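Local coordinates for phosphatidylglycerol lysyltransferase C-terminal domain-containing protein (PDB 2HQY) that is of unknown function but binds coenzyme A and probably has the acetyltransferase-like fold of phosphatidylglycerol lysyltransferase C-terminal domains, at residues R192-I195 with Y196-N200; L211-G215 with K216-F220; L270-E273 with G274-K277. All blocks are in the same frame, centred on the assembly; numbering follows the deposited sequence.

Overall arrangement
All three interactions are local, each within one continuous stretch of chain, and they follow one another along the chain with no nesting or crossing. Interaction 1 forms the last turns of helix 185-199. Interaction 2 closes the tight turn between strands 207-213 and 216-227. Interaction 3 comes last, where the loop after strand 263-265 enters helix 273-281. Interactions 1 and 2 touch: L194 CD2 packs on F220 CZ at 4.1 Å, so the helix meets the hairpin. Interaction 3 stands apart, its nearest atoms about 11 Å from interaction 1 and about 12 Å from interaction 2. It contributes to the coenzyme A pocket, to which helix 185-199 also adds E190.

Interaction 1 of 3, residues R192-I195 with Y196-N200; sequences RALI and YALHN
The last turns of helix 185-199 bring L194 alongside L198 and I195 alongside H199. Four successive i to i+4 bonds run along the backbone. They link Y196 N to R192 O, A197 N to A193 O, L198 N to L194 O and H199 N to I195 O, the last at 2.9 Å and nearly straight (169°). L194 and L198 lie side by side and point the same way. Their methyls L194 CD2 and L198 CD1 are only 3.5 Å apart, a tight fit. L194 has CG anti to its backbone N (chi1 -173°), while L198 has CG beside its N, and the two branches converge. L198 also packs on C168 and L169 of helix 165-179.

The oxygen of I195 has a second neighbour besides its helical N-H. I195 O sits over one face of the H199 imidazole, offset toward the rim, 3.2 Å from H199 CG. The same ring stacks on W57 of the second subunit.

N200 is the first residue to leave helical angles, and it folds back on Y196. N200 ND2 donates to Y196 O at 3.0 Å, a bent bond (143°), and lies over the centre of the Y196 ring. N200 N reaches Y196 O, also at 3.0 Å, from the opposite face of the carbonyl plane. Two bonds thus hold this terminal carbonyl.

The polar ends continue into the dimer: R192 NH2 forms a salt bridge with D42 of the second subunit, while R192 NH1, Y196 OH and N200 OD1 bond to F39 O, D6 and Q44 of that subunit. The arrangement is typical of the C-terminal end of an alpha helix, packed on helices of its own chain and reaching a subunit interface with its polar ends.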
ATOM      1  N   ARG A 192       8.080   1.603  -6.447  1.00 10.39           N
ATOM      2  CA  ARG A 192       6.677   1.218  -6.121  1.00 10.77           C
ATOM      3  C   ARG A 192       5.685   2.331  -6.501  1.00 11.57           C
ATOM      4  O   ARG A 192       4.614   2.065  -7.077  1.00 11.98           O
ATOM      5  CB  ARG A 192       6.547   0.874  -4.630  1.00 10.68           C
ATOM      6  CG  ARG A 192       7.266  -0.434  -4.235  1.00 12.23           C
ATOM      7  CD  ARG A 192       6.646  -1.681  -4.944  1.00 12.35           C
ATOM      8  NE  ARG A 192       5.183  -1.651  -4.895  1.00 10.10           N
ATOM      9  CZ  ARG A 192       4.421  -1.929  -3.833  1.00  9.62           C
ATOM     10  NH1 ARG A 192       4.959  -2.327  -2.659  1.00  8.19           N
ATOM     11  NH2 ARG A 192       3.094  -1.828  -3.965  1.00  8.69           N
ATOM     12  N   ALA A 193       6.040   3.572  -6.181  1.00 11.33           N
ATOM     13  CA  ALA A 193       5.161   4.712  -6.491  1.00 11.03           C
ATOM     14  C   ALA A 193       5.080   4.963  -7.997  1.00 11.14           C
ATOM     15  O   ALA A 193       3.995   5.202  -8.538  1.00 12.18           O
ATOM     16  CB  ALA A 193       5.635   5.954  -5.760  1.00 12.14           C
ATOM     17  N   LEU A 194       6.216   4.846  -8.673  1.00 10.35           N
ATOM     18  CA  LEU A 194       6.268   5.118 -10.114  1.00 11.51           C
ATOM     19  C   LEU A 194       5.432   4.092 -10.885  1.00 10.70           C
ATOM     20  O   LEU A 194       4.674   4.435 -11.786  1.00 11.37           O
ATOM     21  CB  LEU A 194       7.745   5.081 -10.542  1.00 11.17           C
ATOM     22  CG  LEU A 194       8.158   5.485 -11.941  1.00 16.40           C
ATOM     23  CD1 LEU A 194       9.679   5.863 -11.896  1.00 17.02           C
ATOM     24  CD2 LEU A 194       7.902   4.284 -12.865  1.00 18.54           C
ATOM     25  N   ILE A 195       5.579   2.838 -10.512  1.00 11.77           N
ATOM     26  CA  ILE A 195       4.868   1.764 -11.187  1.00 11.41           C
ATOM     27  C   ILE A 195       3.344   1.879 -10.949  1.00 11.51           C
ATOM     28  O   ILE A 195       2.547   1.697 -11.881  1.00 11.02           O
ATOM     29  CB  ILE A 195       5.439   0.397 -10.781  1.00 12.50           C
ATOM     30  CG1 ILE A 195       6.850   0.203 -11.426  1.00 13.21           C
ATOM     31  CG2 ILE A 195       4.402  -0.715 -11.101  1.00 11.86           C
ATOM     32  CD1 ILE A 195       7.575  -1.046 -10.934  1.00 13.84           C
ATOM     33  N   TYR A 196       2.934   2.189  -9.722  1.00 10.78           N
ATOM     34  CA  TYR A 196       1.494   2.421  -9.465  1.00 11.21           C
ATOM     35  C   TYR A 196       0.983   3.546 -10.370  1.00 11.28           C
ATOM     36  O   TYR A 196      -0.080   3.431 -10.978  1.00 11.22           O
ATOM     37  CB  TYR A 196       1.265   2.772  -7.991  1.00 11.59           C
ATOM     38  CG  TYR A 196      -0.172   3.110  -7.663  1.00 11.28           C
ATOM     39  CD1 TYR A 196      -1.024   2.167  -7.083  1.00 12.86           C
ATOM     40  CD2 TYR A 196      -0.669   4.384  -7.930  1.00 10.16           C
ATOM     41  CE1 TYR A 196      -2.340   2.504  -6.769  1.00 12.55           C
ATOM     42  CE2 TYR A 196      -1.984   4.737  -7.633  1.00 12.29           C
ATOM     43  CZ  TYR A 196      -2.802   3.814  -7.039  1.00 12.48           C
ATOM     44  OH  TYR A 196      -4.115   4.159  -6.761  1.00 13.24           O
ATOM     45  N   ALA A 197       1.732   4.642 -10.442  1.00 10.16           N
ATOM     46  CA  ALA A 197       1.337   5.777 -11.295  1.00 10.33           C
ATOM     47  C   ALA A 197       1.190   5.405 -12.755  1.00 11.11           C
ATOM     48  O   ALA A 197       0.206   5.800 -13.419  1.00 10.31           O
ATOM     49  CB  ALA A 197       2.342   6.914 -11.161  1.00  9.67           C
ATOM     50  N   LEU A 198       2.170   4.669 -13.280  1.00 10.83           N
ATOM     51  CA  LEU A 198       2.102   4.208 -14.694  1.00 10.90           C
ATOM     52  C   LEU A 198       0.933   3.248 -14.930  1.00 11.62           C
ATOM     53  O   LEU A 198       0.188   3.369 -15.922  1.00 12.35           O
ATOM     54  CB  LEU A 198       3.445   3.562 -15.120  1.00 11.69           C
ATOM     55  CG  LEU A 198       4.602   4.594 -15.339  1.00 12.10           C
ATOM     56  CD1 LEU A 198       5.907   3.844 -15.657  1.00 12.97           C
ATOM     57  CD2 LEU A 198       4.309   5.643 -16.453  1.00 13.90           C
ATOM     58  N   HIS A 199       0.758   2.281 -14.026  1.00 11.60           N
ATOM     59  CA  HIS A 199      -0.350   1.342 -14.163  1.00 11.31           C
ATOM     60  C   HIS A 199      -1.739   2.036 -14.098  1.00 12.28           C
ATOM     61  O   HIS A 199      -2.718   1.541 -14.668  1.00 11.96           O
ATOM     62  CB  HIS A 199      -0.337   0.332 -13.020  1.00 11.25           C
ATOM     63  CG  HIS A 199       0.741  -0.716 -13.071  1.00 12.02           C
ATOM     64  ND1 HIS A 199       1.193  -1.444 -11.982  1.00 16.52           N
ATOM     65  CD2 HIS A 199       1.537  -1.069 -14.109  1.00 10.89           C
ATOM     66  CE1 HIS A 199       2.181  -2.237 -12.366  1.00 11.90           C
ATOM     67  NE2 HIS A 199       2.409  -2.025 -13.650  1.00 15.94           N
ATOM     68  N   ASN A 200      -1.829   3.125 -13.353  1.00 11.61           N
ATOM     69  CA  ASN A 200      -3.094   3.839 -13.171  1.00 11.91           C
ATOM     70  C   ASN A 200      -3.077   5.253 -13.777  1.00 12.18           C
ATOM     71  O   ASN A 200      -3.773   6.153 -13.321  1.00 12.62           O
ATOM     72  CB  ASN A 200      -3.394   3.874 -11.678  1.00 12.62           C
ATOM     73  CG  ASN A 200      -3.577   2.469 -11.119  1.00 13.24           C
ATOM     74  OD1 ASN A 200      -4.590   1.803 -11.414  1.00 10.48           O
ATOM     75  ND2 ASN A 200      -2.598   1.998 -10.348  1.00 13.76           N
TER

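Interaction 2 of 3, residues L211-G215 with K216-F220; sequences LHVNG and KIVAF
L211 and V218 meet through the shortest backbone bond between the two segments, V218 N to L211 O at 2.8 Å and almost straight (178°). A219 N points to L211 O as well but makes only a weak bond, at 3.4 Å. L211 N returns a bond to A219 O at 3.0 Å. Nearer the turn, V213 and K216 form a hydrogen-bonded pair, with V213 N on K216 O and K216 N on V213 O. H212 and I217 form the non-hydrogen-bonded pair between them. Here H212 CA lies 3.2 Å from K216 O in a CA-H...O contact.

V218 and A219 both face L211, which makes a classic beta bulge and shifts the register by one. The chain reverses through a type I' turn from V213 to K216. N214 and G215 take positive phi in it, a value that favours glycine at G215.

Apolar contacts join the side chains of L211, V213, V218 and A219. L211 CB lies 4.0 Å from A219 CB and slightly farther from V218 CG2. The side chains of V213 and V218 cross obliquely, with V213 CG2 3.8 Å from V218 CG2. V218 CG2 stands between its own backbone N and carbonyl carbon (chi1 -63° for CG1), and there it touches both V213 and L211 O. H212 carries its imidazole on the I217 side of the sheet, with CD2 near I217 CA.

The remaining polar contacts use side-chain ends. H212 NE2 bonds to E167 and H212 ND1 to E156 O, so both ring nitrogens are engaged and the ring is fixed in rotation. K216 bends at its last torsion, and K216 NZ donates to a water oxygen at 2.6 Å. That water makes a weak bond to V213 O.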
ATOM      1  N   LEU A 211      11.114  10.590 -24.558  1.00 13.15           N
ATOM      2  CA  LEU A 211      12.126  10.914 -25.538  1.00 15.81           C
ATOM      3  C   LEU A 211      12.654   9.605 -26.142  1.00 15.88           C
ATOM      4  O   LEU A 211      12.971   8.648 -25.407  1.00 14.66           O
ATOM      5  CB  LEU A 211      13.242  11.693 -24.822  1.00 16.53           C
ATOM      6  CG  LEU A 211      14.059  12.685 -25.624  1.00 20.94           C
ATOM      7  CD1 LEU A 211      13.137  13.779 -26.202  1.00 22.71           C
ATOM      8  CD2 LEU A 211      15.192  13.236 -24.744  1.00 19.52           C
ATOM      9  N   HIS A 212      12.725   9.558 -27.476  1.00 16.27           N
ATOM     10  CA  HIS A 212      13.326   8.446 -28.188  1.00 17.78           C
ATOM     11  C   HIS A 212      14.527   8.945 -29.005  1.00 18.24           C
ATOM     12  O   HIS A 212      14.477  10.037 -29.608  1.00 16.38           O
ATOM     13  CB  HIS A 212      12.325   7.839 -29.142  1.00 17.83           C
ATOM     14  CG  HIS A 212      11.034   7.448 -28.504  1.00 21.11           C
ATOM     15  ND1 HIS A 212       9.963   8.317 -28.376  1.00 24.20           N
ATOM     16  CD2 HIS A 212      10.631   6.264 -27.990  1.00 20.53           C
ATOM     17  CE1 HIS A 212       8.962   7.673 -27.799  1.00 25.60           C
ATOM     18  NE2 HIS A 212       9.340   6.426 -27.560  1.00 24.83           N
ATOM     19  N   VAL A 213      15.604   8.164 -28.980  1.00 19.41           N
ATOM     20  CA  VAL A 213      16.788   8.421 -29.816  1.00 21.56           C
ATOM     21  C   VAL A 213      17.170   7.109 -30.497  1.00 22.90           C
ATOM     22  O   VAL A 213      17.160   6.047 -29.867  1.00 23.06           O
ATOM     23  CB  VAL A 213      17.978   8.967 -28.974  1.00 21.79           C
ATOM     24  CG1 VAL A 213      19.262   9.003 -29.808  1.00 22.51           C
ATOM     25  CG2 VAL A 213      17.680  10.363 -28.447  1.00 21.43           C
ATOM     26  N   ASN A 214      17.492   7.194 -31.787  1.00 25.03           N
ATOM     27  CA  ASN A 214      17.833   6.026 -32.596  1.00 26.71           C
ATOM     28  C   ASN A 214      16.911   4.825 -32.373  1.00 27.06           C
ATOM     29  O   ASN A 214      17.390   3.710 -32.219  1.00 28.12           O
ATOM     30  CB  ASN A 214      19.309   5.634 -32.373  1.00 27.56           C
ATOM     31  CG  ASN A 214      20.285   6.772 -32.701  1.00 29.38           C
ATOM     32  OD1 ASN A 214      20.078   7.563 -33.637  1.00 29.75           O
ATOM     33  ND2 ASN A 214      21.358   6.852 -31.927  1.00 31.58           N
ATOM     34  N   GLY A 215      15.596   5.067 -32.312  1.00 26.89           N
ATOM     35  CA  GLY A 215      14.596   4.005 -32.250  1.00 26.54           C
ATOM     36  C   GLY A 215      14.254   3.408 -30.880  1.00 26.94           C
ATOM     37  O   GLY A 215      13.439   2.488 -30.799  1.00 27.76           O
ATOM     38  N   LYS A 216      14.874   3.905 -29.809  1.00 25.98           N
ATOM     39  CA  LYS A 216      14.558   3.408 -28.463  1.00 25.15           C
ATOM     40  C   LYS A 216      14.269   4.533 -27.481  1.00 22.08           C
ATOM     41  O   LYS A 216      14.772   5.657 -27.614  1.00 19.79           O
ATOM     42  CB  LYS A 216      15.655   2.495 -27.909  1.00 25.74           C
ATOM     43  CG  LYS A 216      17.008   3.181 -27.596  1.00 28.54           C
ATOM     44  CD  LYS A 216      17.841   2.300 -26.618  1.00 29.13           C
ATOM     45  CE  LYS A 216      19.364   2.566 -26.720  1.00 33.06           C
ATOM     46  NZ  LYS A 216      19.817   3.837 -26.036  1.00 33.19           N
ATOM     47  N   ILE A 217      13.461   4.201 -26.482  1.00 19.67           N
ATOM     48  CA  ILE A 217      13.186   5.137 -25.412  1.00 17.66           C
ATOM     49  C   ILE A 217      14.460   5.432 -24.620  1.00 16.73           C
ATOM     50  O   ILE A 217      15.221   4.505 -24.254  1.00 16.30           O
ATOM     51  CB  ILE A 217      12.067   4.642 -24.473  1.00 17.10           C
ATOM     52  CG1 ILE A 217      11.791   5.695 -23.396  1.00 16.43           C
ATOM     53  CG2 ILE A 217      12.421   3.267 -23.840  1.00 17.63           C
ATOM     54  CD1 ILE A 217      10.573   5.335 -22.483  1.00 17.22           C
ATOM     55  N   VAL A 218      14.709   6.712 -24.381  1.00 14.36           N
ATOM     56  CA  VAL A 218      15.860   7.115 -23.576  1.00 14.21           C
ATOM     57  C   VAL A 218      15.507   8.000 -22.369  1.00 13.56           C
ATOM     58  O   VAL A 218      16.370   8.311 -21.566  1.00 14.36           O
ATOM     59  CB  VAL A 218      16.974   7.833 -24.418  1.00 15.08           C
ATOM     60  CG1 VAL A 218      17.555   6.891 -25.474  1.00 14.70           C
ATOM     61  CG2 VAL A 218      16.480   9.177 -25.005  1.00 14.01           C
ATOM     62  N   ALA A 219      14.255   8.439 -22.264  1.00 13.37           N
ATOM     63  CA  ALA A 219      13.817   9.207 -21.086  1.00 11.78           C
ATOM     64  C   ALA A 219      12.301   9.216 -21.027  1.00 11.44           C
ATOM     65  O   ALA A 219      11.657   9.073 -22.068  1.00 10.37           O
ATOM     66  CB  ALA A 219      14.332  10.649 -21.146  1.00 12.05           C
ATOM     67  N   PHE A 220      11.742   9.361 -19.819  1.00 10.57           N
ATOM     68  CA  PHE A 220      10.314   9.705 -19.691  1.00  9.95           C
ATOM     69  C   PHE A 220      10.104  10.560 -18.446  1.00 10.61           C
ATOM     70  O   PHE A 220      10.975  10.615 -17.546  1.00 10.80           O
ATOM     71  CB  PHE A 220       9.414   8.452 -19.692  1.00 10.68           C
ATOM     72  CG  PHE A 220       9.502   7.641 -18.422  1.00 12.52           C
ATOM     73  CD1 PHE A 220       8.629   7.903 -17.355  1.00 13.68           C
ATOM     74  CD2 PHE A 220      10.462   6.622 -18.302  1.00 12.36           C
ATOM     75  CE1 PHE A 220       8.715   7.174 -16.152  1.00 15.48           C
ATOM     76  CE2 PHE A 220      10.542   5.870 -17.111  1.00 12.37           C
ATOM     77  CZ  PHE A 220       9.662   6.170 -16.031  1.00 12.40           C
TER
HETATM   78  O   HOH W   1      19.959   5.448 -28.057  1.00 50.83           O

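Interaction 3 of 3, residues L270-E273 with G274-K277; sequences LGIE and GLRK. With COA (coenzyme A), chain C.
I272 and L275 meet at the start of helix 273-281, beside bound coenzyme A. I272 is the N-cap residue. I272 O accepts R276 N at 2.9 Å, and E273 O takes K277 N in the next bond.

I272 splits its branches. With CG1 beside the backbone N and CG2 anti to it (chi1 -60°), the CD1 end reaches the adenine and CG2 faces the diphosphate. I272 CD1 lies 3.4 Å from COA N7A, and I272 CG2 lies 3.6 Å from COA O1A. I272 CD1 also packs on L275 CD2 at 4.0 Å. The other L275 methyl, L275 CD1, lies 3.8 Å from the ribose oxygen COA O2B. L270 CD1 approaches COA N6A at 3.3 Å, from the same side of the adenine plane as I272 CD1. An alanine in place of I272 would remove CG1, CG2 and CD1, and is likely to leave L275 CD2 and the adenine without their shared apolar neighbour.

E273 has CG between its backbone N and carbonyl carbon (chi1 86°), close to G274 N. E273 OE1 stays 4.4 Å from K277 NZ, beyond a salt bridge. R276 bends at chi3, laying NH2 near G271 CA while NE pairs with D269.

Together, this is a helix N-terminus whose cap and first-turn leucine form one apolar wall of a coenzyme A pocket.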
ATOM      1  N   LEU A 270      16.114  15.663  -1.264  1.00 20.62           N
ATOM      2  CA  LEU A 270      16.324  14.559  -0.295  1.00 21.51           C
ATOM      3  C   LEU A 270      17.693  14.610   0.398  1.00 21.57           C
ATOM      4  O   LEU A 270      18.166  13.607   0.981  1.00 21.82           O
ATOM      5  CB  LEU A 270      16.085  13.185  -0.963  1.00 21.63           C
ATOM      6  CG  LEU A 270      14.698  12.969  -1.586  1.00 23.85           C
ATOM      7  CD1 LEU A 270      14.545  11.525  -2.091  1.00 26.80           C
ATOM      8  CD2 LEU A 270      13.579  13.335  -0.599  1.00 23.67           C
ATOM      9  N   GLY A 271      18.318  15.784   0.363  1.00 21.40           N
ATOM     10  CA  GLY A 271      19.648  15.940   0.935  1.00 22.34           C
ATOM     11  C   GLY A 271      20.764  15.279   0.133  1.00 23.87           C
ATOM     12  O   GLY A 271      21.902  15.162   0.629  1.00 23.26           O
ATOM     13  N   ILE A 272      20.453  14.856  -1.098  1.00 23.89           N
ATOM     14  CA  ILE A 272      21.431  14.244  -2.003  1.00 24.85           C
ATOM     15  C   ILE A 272      22.154  15.358  -2.765  1.00 25.48           C
ATOM     16  O   ILE A 272      21.529  16.140  -3.470  1.00 25.27           O
ATOM     17  CB  ILE A 272      20.767  13.257  -2.993  1.00 24.54           C
ATOM     18  CG1 ILE A 272      20.066  12.134  -2.224  1.00 24.63           C
ATOM     19  CG2 ILE A 272      21.819  12.693  -3.961  1.00 25.58           C
ATOM     20  CD1 ILE A 272      19.024  11.405  -3.024  1.00 28.39           C
ATOM     21  N   GLU A 273      23.474  15.433  -2.593  1.00 26.88           N
ATOM     22  CA  GLU A 273      24.280  16.550  -3.108  1.00 28.24           C
ATOM     23  C   GLU A 273      24.127  16.739  -4.630  1.00 27.94           C
ATOM     24  O   GLU A 273      23.931  17.862  -5.101  1.00 28.16           O
ATOM     25  CB  GLU A 273      25.752  16.384  -2.694  1.00 28.37           C
ATOM     26  CG  GLU A 273      26.557  15.516  -3.653  1.00 31.54           C
ATOM     27  CD  GLU A 273      28.034  15.380  -3.278  1.00 31.69           C
ATOM     28  OE1 GLU A 273      28.658  16.378  -2.849  1.00 36.29           O
ATOM     29  OE2 GLU A 273      28.567  14.257  -3.433  1.00 36.45           O
ATOM     30  N   GLY A 274      24.161  15.638  -5.384  1.00 27.86           N
ATOM     31  CA  GLY A 274      24.002  15.671  -6.842  1.00 27.76           C
ATOM     32  C   GLY A 274      22.667  16.229  -7.277  1.00 27.16           C
ATOM     33  O   GLY A 274      22.598  17.076  -8.171  1.00 28.35           O
ATOM     34  N   LEU A 275      21.608  15.757  -6.628  1.00 26.02           N
ATOM     35  CA  LEU A 275      20.245  16.177  -6.906  1.00 24.93           C
ATOM     36  C   LEU A 275      20.057  17.653  -6.545  1.00 23.33           C
ATOM     37  O   LEU A 275      19.378  18.393  -7.261  1.00 22.45           O
ATOM     38  CB  LEU A 275      19.285  15.316  -6.093  1.00 24.93           C
ATOM     39  CG  LEU A 275      17.865  14.963  -6.556  1.00 26.78           C
ATOM     40  CD1 LEU A 275      17.783  14.516  -8.021  1.00 29.11           C
ATOM     41  CD2 LEU A 275      17.321  13.866  -5.647  1.00 26.62           C
ATOM     42  N   ARG A 276      20.650  18.063  -5.426  1.00 21.42           N
ATOM     43  CA  ARG A 276      20.540  19.452  -4.975  1.00 20.85           C
ATOM     44  C   ARG A 276      21.173  20.404  -5.980  1.00 21.30           C
ATOM     45  O   ARG A 276      20.584  21.427  -6.311  1.00 20.92           O
ATOM     46  CB  ARG A 276      21.191  19.616  -3.603  1.00 21.04           C
ATOM     47  CG  ARG A 276      21.279  21.063  -3.073  1.00 19.22           C
ATOM     48  CD  ARG A 276      21.639  21.014  -1.544  1.00 20.56           C
ATOM     49  NE  ARG A 276      20.531  20.397  -0.798  1.00 21.25           N
ATOM     50  CZ  ARG A 276      20.537  20.080   0.495  1.00 22.43           C
ATOM     51  NH1 ARG A 276      21.607  20.305   1.252  1.00 23.05           N
ATOM     52  NH2 ARG A 276      19.466  19.523   1.034  1.00 21.67           N
ATOM     53  N   LYS A 277      22.397  20.093  -6.424  1.00 21.99           N
ATOM     54  CA  LYS A 277      23.063  20.908  -7.454  1.00 22.86           C
ATOM     55  C   LYS A 277      22.286  20.933  -8.760  1.00 21.78           C
ATOM     56  O   LYS A 277      22.149  21.996  -9.359  1.00 22.27           O
ATOM     57  CB  LYS A 277      24.519  20.481  -7.684  1.00 22.89           C
ATOM     58  CG  LYS A 277      25.472  21.005  -6.577  1.00 24.21           C
ATOM     59  CD  LYS A 277      26.896  20.560  -6.813  1.00 25.03           C
ATOM     60  CE  LYS A 277      27.071  19.074  -6.511  1.00 28.74           C
ATOM     61  NZ  LYS A 277      28.510  18.698  -6.604  1.00 30.82           N
TER
HETATM   62  N1A COA C1001      14.620   9.148  -5.929  1.00 35.82           N
HETATM   63  C2A COA C1001      14.790   9.270  -7.261  1.00 36.21           C
HETATM   64  N3A COA C1001      16.013   9.273  -7.809  1.00 35.39           N
HETATM   65  C4A COA C1001      17.120   9.148  -7.021  1.00 36.04           C
HETATM   66  C5A COA C1001      16.976   9.019  -5.644  1.00 36.13           C
HETATM   67  C6A COA C1001      15.684   9.017  -5.098  1.00 35.69           C
HETATM   68  N6A COA C1001      15.460   8.890  -3.766  1.00 35.04           N
HETATM   69  N7A COA C1001      18.232   8.914  -5.135  1.00 36.56           N
HETATM   70  C8A COA C1001      19.118   8.969  -6.161  1.00 35.61           C
HETATM   71  N9A COA C1001      18.436   9.137  -7.303  1.00 35.53           N
HETATM   72  C1B COA C1001      18.991   9.184  -8.685  1.00 35.55           C
HETATM   73  C2B COA C1001      19.796  10.379  -9.184  1.00 35.04           C
HETATM   74  O2B COA C1001      18.942  11.356  -9.776  1.00 34.92           O
HETATM   75  C3B COA C1001      20.627   9.706 -10.266  1.00 35.22           C
HETATM   76  O3B COA C1001      19.877   9.553 -11.475  1.00 32.98           O
HETATM   77  P3B COA C1001      20.617   9.430 -12.902  1.00 33.99           P
HETATM   78  O7A COA C1001      21.026  10.874 -13.186  1.00 32.14           O
HETATM   79  O8A COA C1001      19.578   8.818 -13.832  1.00 29.00           O
HETATM   80  O9A COA C1001      21.817   8.531 -12.702  1.00 34.85           O
HETATM   81  C4B COA C1001      20.915   8.308  -9.743  1.00 38.17           C
HETATM   82  O4B COA C1001      19.847   8.029  -8.831  1.00 35.52           O
HETATM   83  C5B COA C1001      22.281   8.210  -9.052  1.00 44.42           C
HETATM   84  O5B COA C1001      22.682   9.520  -8.623  1.00 54.35           O
HETATM   85  P1A COA C1001      23.413   9.888  -7.220  1.00 59.56           P
HETATM   86  O1A COA C1001      23.176  11.360  -6.959  1.00 60.23           O
HETATM   87  O2A COA C1001      23.058   8.880  -6.134  1.00 60.30           O
HETATM   88  O3A COA C1001      24.960   9.714  -7.655  1.00 63.77           O
HETATM   89  O4A COA C1001      26.946   8.410  -8.532  1.00 67.57           O
HETATM   90  O5A COA C1001      24.899   7.146  -7.493  1.00 67.55           O